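Local coordinates for Pvc2 (Photorhabdus asymbiotica subsp. asymbiotica, PDB 6J0B), which is a sheath protein of an extracellular contractile injection system, packed around its inner tube, and probably helps drive the tube outward on contraction, at residues Val101-Val115 against Leu118-Asp130. Sequence-based numbering, arbitrary orientation.
Sequences VTLLVAAGEDIKTTV and LCQPGKGLFAVFD
Val-115 and Ile-111 pack against the Phe-129 ring on the helix-covered face of two parallel strands, 103-106 and 126-130, that helix 112-118 links into a beta-alpha-beta unit. Ring atom CE1 of Phe-129 lies 4.0 Å from CG2 of Val-115, which also meets CB of Ala-127, while CD1 of Ile-111 approaches ring atom CD1 of Phe-129 obliquely at 3.7 Å. With CG1 anti to its backbone N (chi1 166°), Val-115 turns that second methyl toward SG of Cys-119. On the other sheet face, CD1 of Leu-103 sits 3.7 Å from CG1 of Val-128 and touches the Phe-126 ring edge; helix 250-266 packs over Leu-103 and Phe-126. Two short backbone bonds join the strands here, Phe-126 N to Thr-102 O (2.9 Å, straight) and Leu-104 N to Phe-126 O (2.8 Å, bent to 133°). Leu-118 N to Thr-114 O and Cys-119 N to Val-115 O, 3.1 Å each, close the helix end, beyond which Pro-121 to Lys-123 swing into solvent. Another loose spot is the weak bond from Gly-108 N to Asp-130 OD2. The hydroxyl OG of Ser-173, hydrogen-bonded to both Ala-106 O and Asp-130 OD1, bridges two acceptors that cannot bond each other. Apolar side chains thus fill both faces of this crossover in the subtilisin-like sheath domain, while Gly-108 N and Ser-173 meet the polar atoms at its Asp-130 end.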
ATOM      1  N   VAL A 101      20.375 -23.626 -59.854  1.00 52.24           N
ATOM      2  CA  VAL A 101      20.474 -24.974 -59.312  1.00 52.24           C
ATOM      3  C   VAL A 101      21.776 -25.124 -58.542  1.00 52.24           C
ATOM      4  O   VAL A 101      22.863 -24.839 -59.063  1.00 52.24           O
ATOM      5  CB  VAL A 101      20.364 -25.996 -60.450  1.00 52.24           C
ATOM      6  CG1 VAL A 101      20.868 -27.352 -60.010  1.00 52.24           C
ATOM      7  CG2 VAL A 101      18.933 -26.082 -60.923  1.00 52.24           C
ATOM      8  N   THR A 102      21.675 -25.564 -57.287  1.00 49.31           N
ATOM      9  CA  THR A 102      22.840 -25.808 -56.446  1.00 49.31           C
ATOM     10  C   THR A 102      23.077 -27.277 -56.148  1.00 49.31           C
ATOM     11  O   THR A 102      24.205 -27.751 -56.284  1.00 49.31           O
ATOM     12  CB  THR A 102      22.714 -25.061 -55.116  1.00 49.31           C
ATOM     13  OG1 THR A 102      21.742 -25.713 -54.298  1.00 49.31           O
ATOM     14  CG2 THR A 102      22.271 -23.656 -55.346  1.00 49.31           C
ATOM     15  N   LEU A 103      22.054 -28.009 -55.725  1.00 47.29           N
ATOM     16  CA  LEU A 103      22.201 -29.422 -55.415  1.00 47.29           C
ATOM     17  C   LEU A 103      21.910 -30.275 -56.639  1.00 47.29           C
ATOM     18  O   LEU A 103      21.154 -29.882 -57.530  1.00 47.29           O
ATOM     19  CB  LEU A 103      21.263 -29.841 -54.282  1.00 47.29           C
ATOM     20  CG  LEU A 103      21.713 -29.788 -52.825  1.00 47.29           C
ATOM     21  CD1 LEU A 103      23.051 -30.461 -52.665  1.00 47.29           C
ATOM     22  CD2 LEU A 103      21.768 -28.373 -52.331  1.00 47.29           C
ATOM     23  N   LEU A 104      22.520 -31.453 -56.673  1.00 50.78           N
ATOM     24  CA  LEU A 104      22.208 -32.488 -57.653  1.00 50.78           C
ATOM     25  C   LEU A 104      21.957 -33.772 -56.879  1.00 50.78           C
ATOM     26  O   LEU A 104      22.877 -34.328 -56.274  1.00 50.78           O
ATOM     27  CB  LEU A 104      23.333 -32.657 -58.670  1.00 50.78           C
ATOM     28  CG  LEU A 104      23.247 -33.865 -59.603  1.00 50.78           C
ATOM     29  CD1 LEU A 104      21.941 -33.892 -60.380  1.00 50.78           C
ATOM     30  CD2 LEU A 104      24.425 -33.871 -60.556  1.00 50.78           C
ATOM     31  N   VAL A 105      20.718 -34.244 -56.903  1.00 51.99           N
ATOM     32  CA  VAL A 105      20.268 -35.333 -56.047  1.00 51.99           C
ATOM     33  C   VAL A 105      19.932 -36.532 -56.918  1.00 51.99           C
ATOM     34  O   VAL A 105      19.102 -36.434 -57.827  1.00 51.99           O
ATOM     35  CB  VAL A 105      19.059 -34.911 -55.206  1.00 51.99           C
ATOM     36  CG1 VAL A 105      18.532 -36.081 -54.412  1.00 51.99           C
ATOM     37  CG2 VAL A 105      19.447 -33.782 -54.297  1.00 51.99           C
ATOM     38  N   ALA A 106      20.577 -37.660 -56.644  1.00 58.36           N
ATOM     39  CA  ALA A 106      20.200 -38.934 -57.241  1.00 58.36           C
ATOM     40  C   ALA A 106      19.195 -39.606 -56.322  1.00 58.36           C
ATOM     41  O   ALA A 106      19.539 -40.010 -55.208  1.00 58.36           O
ATOM     42  CB  ALA A 106      21.411 -39.835 -57.444  1.00 58.36           C
ATOM     43  N   ALA A 107      17.954 -39.728 -56.782  1.00 62.95           N
ATOM     44  CA  ALA A 107      16.935 -40.454 -56.033  1.00 62.95           C
ATOM     45  C   ALA A 107      16.969 -41.907 -56.494  1.00 62.95           C
ATOM     46  O   ALA A 107      16.099 -42.387 -57.221  1.00 62.95           O
ATOM     47  CB  ALA A 107      15.566 -39.820 -56.229  1.00 62.95           C
ATOM     48  N   GLY A 108      18.008 -42.612 -56.060  1.00 68.96           N
ATOM     49  CA  GLY A 108      18.202 -43.995 -56.455  1.00 68.96           C
ATOM     50  C   GLY A 108      18.566 -44.163 -57.912  1.00 68.96           C
ATOM     51  O   GLY A 108      18.004 -45.029 -58.593  1.00 68.96           O
ATOM     52  N   GLU A 109      19.492 -43.348 -58.410  1.00 73.49           N
ATOM     53  CA  GLU A 109      19.858 -43.354 -59.816  1.00 73.49           C
ATOM     54  C   GLU A 109      21.373 -43.347 -59.946  1.00 73.49           C
ATOM     55  O   GLU A 109      22.092 -42.904 -59.049  1.00 73.49           O
ATOM     56  CB  GLU A 109      19.256 -42.153 -60.551  1.00 73.49           C
ATOM     57  CG  GLU A 109      17.789 -42.318 -60.862  1.00 73.49           C
ATOM     58  CD  GLU A 109      17.545 -43.443 -61.842  1.00 73.49           C
ATOM     59  OE1 GLU A 109      17.825 -43.254 -63.043  1.00 73.49           O
ATOM     60  OE2 GLU A 109      17.089 -44.523 -61.412  1.00 73.49           O
ATOM     61  N   ASP A 110      21.850 -43.850 -61.080  1.00 81.11           N
ATOM     62  CA  ASP A 110      23.279 -43.879 -61.382  1.00 81.11           C
ATOM     63  C   ASP A 110      23.633 -42.574 -62.084  1.00 81.11           C
ATOM     64  O   ASP A 110      23.488 -42.452 -63.302  1.00 81.11           O
ATOM     65  CB  ASP A 110      23.626 -45.087 -62.245  1.00 81.11           C
ATOM     66  CG  ASP A 110      25.113 -45.399 -62.249  1.00 81.11           C
ATOM     67  OD1 ASP A 110      25.502 -46.443 -61.684  1.00 81.11           O
ATOM     68  OD2 ASP A 110      25.897 -44.604 -62.811  1.00 81.11           O
ATOM     69  N   ILE A 111      24.097 -41.593 -61.318  1.00 78.61           N
ATOM     70  CA  ILE A 111      24.527 -40.323 -61.880  1.00 78.61           C
ATOM     71  C   ILE A 111      26.047 -40.191 -61.855  1.00 78.61           C
ATOM     72  O   ILE A 111      26.572 -39.104 -62.065  1.00 78.61           O
ATOM     73  CB  ILE A 111      23.854 -39.134 -61.176  1.00 78.61           C
ATOM     74  CG1 ILE A 111      24.295 -39.035 -59.715  1.00 78.61           C
ATOM     75  CG2 ILE A 111      22.347 -39.252 -61.264  1.00 78.61           C
ATOM     76  CD1 ILE A 111      23.897 -37.727 -59.057  1.00 78.61           C
ATOM     77  N   LYS A 112      26.765 -41.300 -61.633  1.00 80.94           N
ATOM     78  CA  LYS A 112      28.222 -41.264 -61.542  1.00 80.94           C
ATOM     79  C   LYS A 112      28.887 -40.885 -62.858  1.00 80.94           C
ATOM     80  O   LYS A 112      30.021 -40.395 -62.845  1.00 80.94           O
ATOM     81  CB  LYS A 112      28.760 -42.617 -61.079  1.00 80.94           C
ATOM     82  CG  LYS A 112      28.351 -43.014 -59.673  1.00 80.94           C
ATOM     83  CD  LYS A 112      28.997 -44.332 -59.277  1.00 80.94           C
ATOM     84  CE  LYS A 112      28.608 -44.744 -57.870  1.00 80.94           C
ATOM     85  NZ  LYS A 112      27.149 -45.005 -57.747  1.00 80.94           N
ATOM     86  N   THR A 113      28.211 -41.097 -63.987  1.00 82.58           N
ATOM     87  CA  THR A 113      28.745 -40.640 -65.263  1.00 82.58           C
ATOM     88  C   THR A 113      28.600 -39.131 -65.404  1.00 82.58           C
ATOM     89  O   THR A 113      29.538 -38.444 -65.822  1.00 82.58           O
ATOM     90  CB  THR A 113      28.037 -41.355 -66.413  1.00 82.58           C
ATOM     91  OG1 THR A 113      26.680 -40.904 -66.490  1.00 82.58           O
ATOM     92  CG2 THR A 113      28.050 -42.857 -66.190  1.00 82.58           C
ATOM     93  N   THR A 114      27.431 -38.594 -65.047  1.00 81.65           N
ATOM     94  CA  THR A 114      27.184 -37.169 -65.228  1.00 81.65           C
ATOM     95  C   THR A 114      27.865 -36.312 -64.170  1.00 81.65           C
ATOM     96  O   THR A 114      28.156 -35.146 -64.444  1.00 81.65           O
ATOM     97  CB  THR A 114      25.685 -36.878 -65.221  1.00 81.65           C
ATOM     98  OG1 THR A 114      25.117 -37.314 -63.981  1.00 81.65           O
ATOM     99  CG2 THR A 114      24.998 -37.595 -66.367  1.00 81.65           C
ATOM    100  N   VAL A 115      28.117 -36.847 -62.974  1.00 79.01           N
ATOM    101  CA  VAL A 115      28.764 -36.055 -61.931  1.00 79.01           C
ATOM    102  C   VAL A 115      30.225 -35.779 -62.263  1.00 79.01           C
ATOM    103  O   VAL A 115      30.725 -34.685 -61.973  1.00 79.01           O
ATOM    104  CB  VAL A 115      28.576 -36.759 -60.572  1.00 79.01           C
ATOM    105  CG1 VAL A 115      29.480 -36.199 -59.482  1.00 79.01           C
ATOM    106  CG2 VAL A 115      27.170 -36.579 -60.128  1.00 79.01           C
ATOM    107  N   LEU A 118      30.132 -32.771 -65.043  1.00 77.30           N
ATOM    108  CA  LEU A 118      29.587 -31.452 -64.756  1.00 77.30           C
ATOM    109  C   LEU A 118      30.033 -30.861 -63.426  1.00 77.30           C
ATOM    110  O   LEU A 118      29.928 -29.645 -63.257  1.00 77.30           O
ATOM    111  CB  LEU A 118      28.046 -31.461 -64.823  1.00 77.30           C
ATOM    112  CG  LEU A 118      27.082 -32.132 -63.833  1.00 77.30           C
ATOM    113  CD1 LEU A 118      26.694 -31.244 -62.657  1.00 77.30           C
ATOM    114  CD2 LEU A 118      25.832 -32.582 -64.570  1.00 77.30           C
ATOM    115  N   CYS A 119      30.509 -31.665 -62.479  1.00 74.32           N
ATOM    116  CA  CYS A 119      31.020 -31.108 -61.228  1.00 74.32           C
ATOM    117  C   CYS A 119      32.479 -30.721 -61.426  1.00 74.32           C
ATOM    118  O   CYS A 119      33.369 -31.577 -61.416  1.00 74.32           O
ATOM    119  CB  CYS A 119      30.859 -32.086 -60.069  1.00 74.32           C
ATOM    120  SG  CYS A 119      29.187 -32.160 -59.393  1.00 74.32           S
ATOM    121  N   GLN A 120      32.714 -29.432 -61.614  1.00 72.02           N
ATOM    122  CA  GLN A 120      34.012 -28.834 -61.853  1.00 72.02           C
ATOM    123  C   GLN A 120      34.310 -27.848 -60.729  1.00 72.02           C
ATOM    124  O   GLN A 120      33.404 -27.484 -59.971  1.00 72.02           O
ATOM    125  CB  GLN A 120      34.020 -28.125 -63.217  1.00 72.02           C
ATOM    126  CG  GLN A 120      33.807 -29.069 -64.387  1.00 72.02           C
ATOM    127  CD  GLN A 120      34.826 -30.190 -64.419  1.00 72.02           C
ATOM    128  OE1 GLN A 120      36.028 -29.957 -64.289  1.00 72.02           O
ATOM    129  NE2 GLN A 120      34.350 -31.417 -64.587  1.00 72.02           N
ATOM    130  N   PRO A 121      35.575 -27.434 -60.554  1.00 68.80           N
ATOM    131  CA  PRO A 121      35.864 -26.416 -59.527  1.00 68.80           C
ATOM    132  C   PRO A 121      35.213 -25.064 -59.776  1.00 68.80           C
ATOM    133  O   PRO A 121      34.968 -24.324 -58.815  1.00 68.80           O
ATOM    134  CB  PRO A 121      37.394 -26.316 -59.565  1.00 68.80           C
ATOM    135  CG  PRO A 121      37.831 -27.656 -59.994  1.00 68.80           C
ATOM    136  CD  PRO A 121      36.809 -28.119 -60.987  1.00 68.80           C
ATOM    137  N   GLY A 122      34.911 -24.725 -61.025  1.00 67.86           N
ATOM    138  CA  GLY A 122      34.282 -23.453 -61.316  1.00 67.86           C
ATOM    139  C   GLY A 122      32.789 -23.435 -61.061  1.00 67.86           C
ATOM    140  O   GLY A 122      32.260 -22.471 -60.501  1.00 67.86           O
ATOM    141  N   LYS A 123      32.098 -24.494 -61.468  1.00 66.21           N
ATOM    142  CA  LYS A 123      30.648 -24.545 -61.360  1.00 66.21           C
ATOM    143  C   LYS A 123      30.226 -24.820 -59.922  1.00 66.21           C
ATOM    144  O   LYS A 123      30.917 -25.509 -59.168  1.00 66.21           O
ATOM    145  CB  LYS A 123      30.092 -25.615 -62.295  1.00 66.21           C
ATOM    146  CG  LYS A 123      30.731 -25.588 -63.673  1.00 66.21           C
ATOM    147  CD  LYS A 123      30.162 -26.660 -64.576  1.00 66.21           C
ATOM    148  CE  LYS A 123      30.981 -26.806 -65.846  1.00 66.21           C
ATOM    149  NZ  LYS A 123      30.581 -28.007 -66.629  1.00 66.21           N
ATOM    150  N   GLY A 124      29.075 -24.272 -59.546  1.00 56.90           N
ATOM    151  CA  GLY A 124      28.624 -24.305 -58.172  1.00 56.90           C
ATOM    152  C   GLY A 124      27.802 -25.509 -57.772  1.00 56.90           C
ATOM    153  O   GLY A 124      27.050 -25.428 -56.796  1.00 56.90           O
ATOM    154  N   LEU A 125      27.930 -26.627 -58.475  1.00 54.05           N
ATOM    155  CA  LEU A 125      27.081 -27.783 -58.227  1.00 54.05           C
ATOM    156  C   LEU A 125      27.680 -28.676 -57.147  1.00 54.05           C
ATOM    157  O   LEU A 125      28.842 -29.081 -57.235  1.00 54.05           O
ATOM    158  CB  LEU A 125      26.883 -28.580 -59.515  1.00 54.05           C
ATOM    159  CG  LEU A 125      25.633 -28.316 -60.356  1.00 54.05           C
ATOM    160  CD1 LEU A 125      24.391 -28.577 -59.537  1.00 54.05           C
ATOM    161  CD2 LEU A 125      25.614 -26.908 -60.923  1.00 54.05           C
ATOM    162  N   PHE A 126      26.880 -28.978 -56.129  1.00 48.55           N
ATOM    163  CA  PHE A 126      27.184 -29.996 -55.134  1.00 48.55           C
ATOM    164  C   PHE A 126      26.261 -31.179 -55.384  1.00 48.55           C
ATOM    165  O   PHE A 126      25.097 -30.994 -55.744  1.00 48.55           O
ATOM    166  CB  PHE A 126      26.988 -29.447 -53.719  1.00 48.55           C
ATOM    167  CG  PHE A 126      27.583 -30.306 -52.641  1.00 48.55           C
ATOM    168  CD1 PHE A 126      28.891 -30.116 -52.233  1.00 48.55           C
ATOM    169  CD2 PHE A 126      26.829 -31.287 -52.022  1.00 48.55           C
ATOM    170  CE1 PHE A 126      29.439 -30.902 -51.244  1.00 48.55           C
ATOM    171  CE2 PHE A 126      27.373 -32.074 -51.033  1.00 48.55           C
ATOM    172  CZ  PHE A 126      28.678 -31.880 -50.645  1.00 48.55           C
ATOM    173  N   ALA A 127      26.767 -32.395 -55.202  1.00 49.45           N
ATOM    174  CA  ALA A 127      26.047 -33.589 -55.637  1.00 49.45           C
ATOM    175  C   ALA A 127      25.987 -34.625 -54.525  1.00 49.45           C
ATOM    176  O   ALA A 127      26.924 -35.405 -54.354  1.00 49.45           O
ATOM    177  CB  ALA A 127      26.698 -34.191 -56.879  1.00 49.45           C
ATOM    178  N   VAL A 128      24.874 -34.675 -53.809  1.00 48.99           N
ATOM    179  CA  VAL A 128      24.655 -35.692 -52.788  1.00 48.99           C
ATOM    180  C   VAL A 128      23.965 -36.885 -53.440  1.00 48.99           C
ATOM    181  O   VAL A 128      22.945 -36.727 -54.117  1.00 48.99           O
ATOM    182  CB  VAL A 128      23.833 -35.128 -51.617  1.00 48.99           C
ATOM    183  CG1 VAL A 128      22.796 -34.142 -52.110  1.00 48.99           C
ATOM    184  CG2 VAL A 128      23.165 -36.229 -50.828  1.00 48.99           C
ATOM    185  N   PHE A 129      24.531 -38.079 -53.271  1.00 52.63           N
ATOM    186  CA  PHE A 129      23.851 -39.287 -53.725  1.00 52.63           C
ATOM    187  C   PHE A 129      23.975 -40.370 -52.658  1.00 52.63           C
ATOM    188  O   PHE A 129      24.477 -40.136 -51.557  1.00 52.63           O
ATOM    189  CB  PHE A 129      24.358 -39.761 -55.092  1.00 52.63           C
ATOM    190  CG  PHE A 129      25.804 -39.494 -55.347  1.00 52.63           C
ATOM    191  CD1 PHE A 129      26.185 -38.480 -56.210  1.00 52.63           C
ATOM    192  CD2 PHE A 129      26.779 -40.276 -54.766  1.00 52.63           C
ATOM    193  CE1 PHE A 129      27.513 -38.238 -56.468  1.00 52.63           C
ATOM    194  CE2 PHE A 129      28.108 -40.033 -55.022  1.00 52.63           C
ATOM    195  CZ  PHE A 129      28.474 -39.019 -55.878  1.00 52.63           C
ATOM    196  N   ASP A 130      23.506 -41.565 -53.003  1.00 56.35           N
ATOM    197  CA  ASP A 130      23.187 -42.611 -52.047  1.00 56.35           C
ATOM    198  C   ASP A 130      24.393 -43.482 -51.735  1.00 56.35           C
ATOM    199  O   ASP A 130      25.383 -43.508 -52.466  1.00 56.35           O
ATOM    200  CB  ASP A 130      22.073 -43.508 -52.585  1.00 56.35           C
ATOM    201  CG  ASP A 130      21.089 -42.764 -53.451  1.00 56.35           C
ATOM    202  OD1 ASP A 130      20.548 -41.745 -52.992  1.00 56.35           O
ATOM    203  OD2 ASP A 130      20.855 -43.200 -54.596  1.00 56.35           O
TER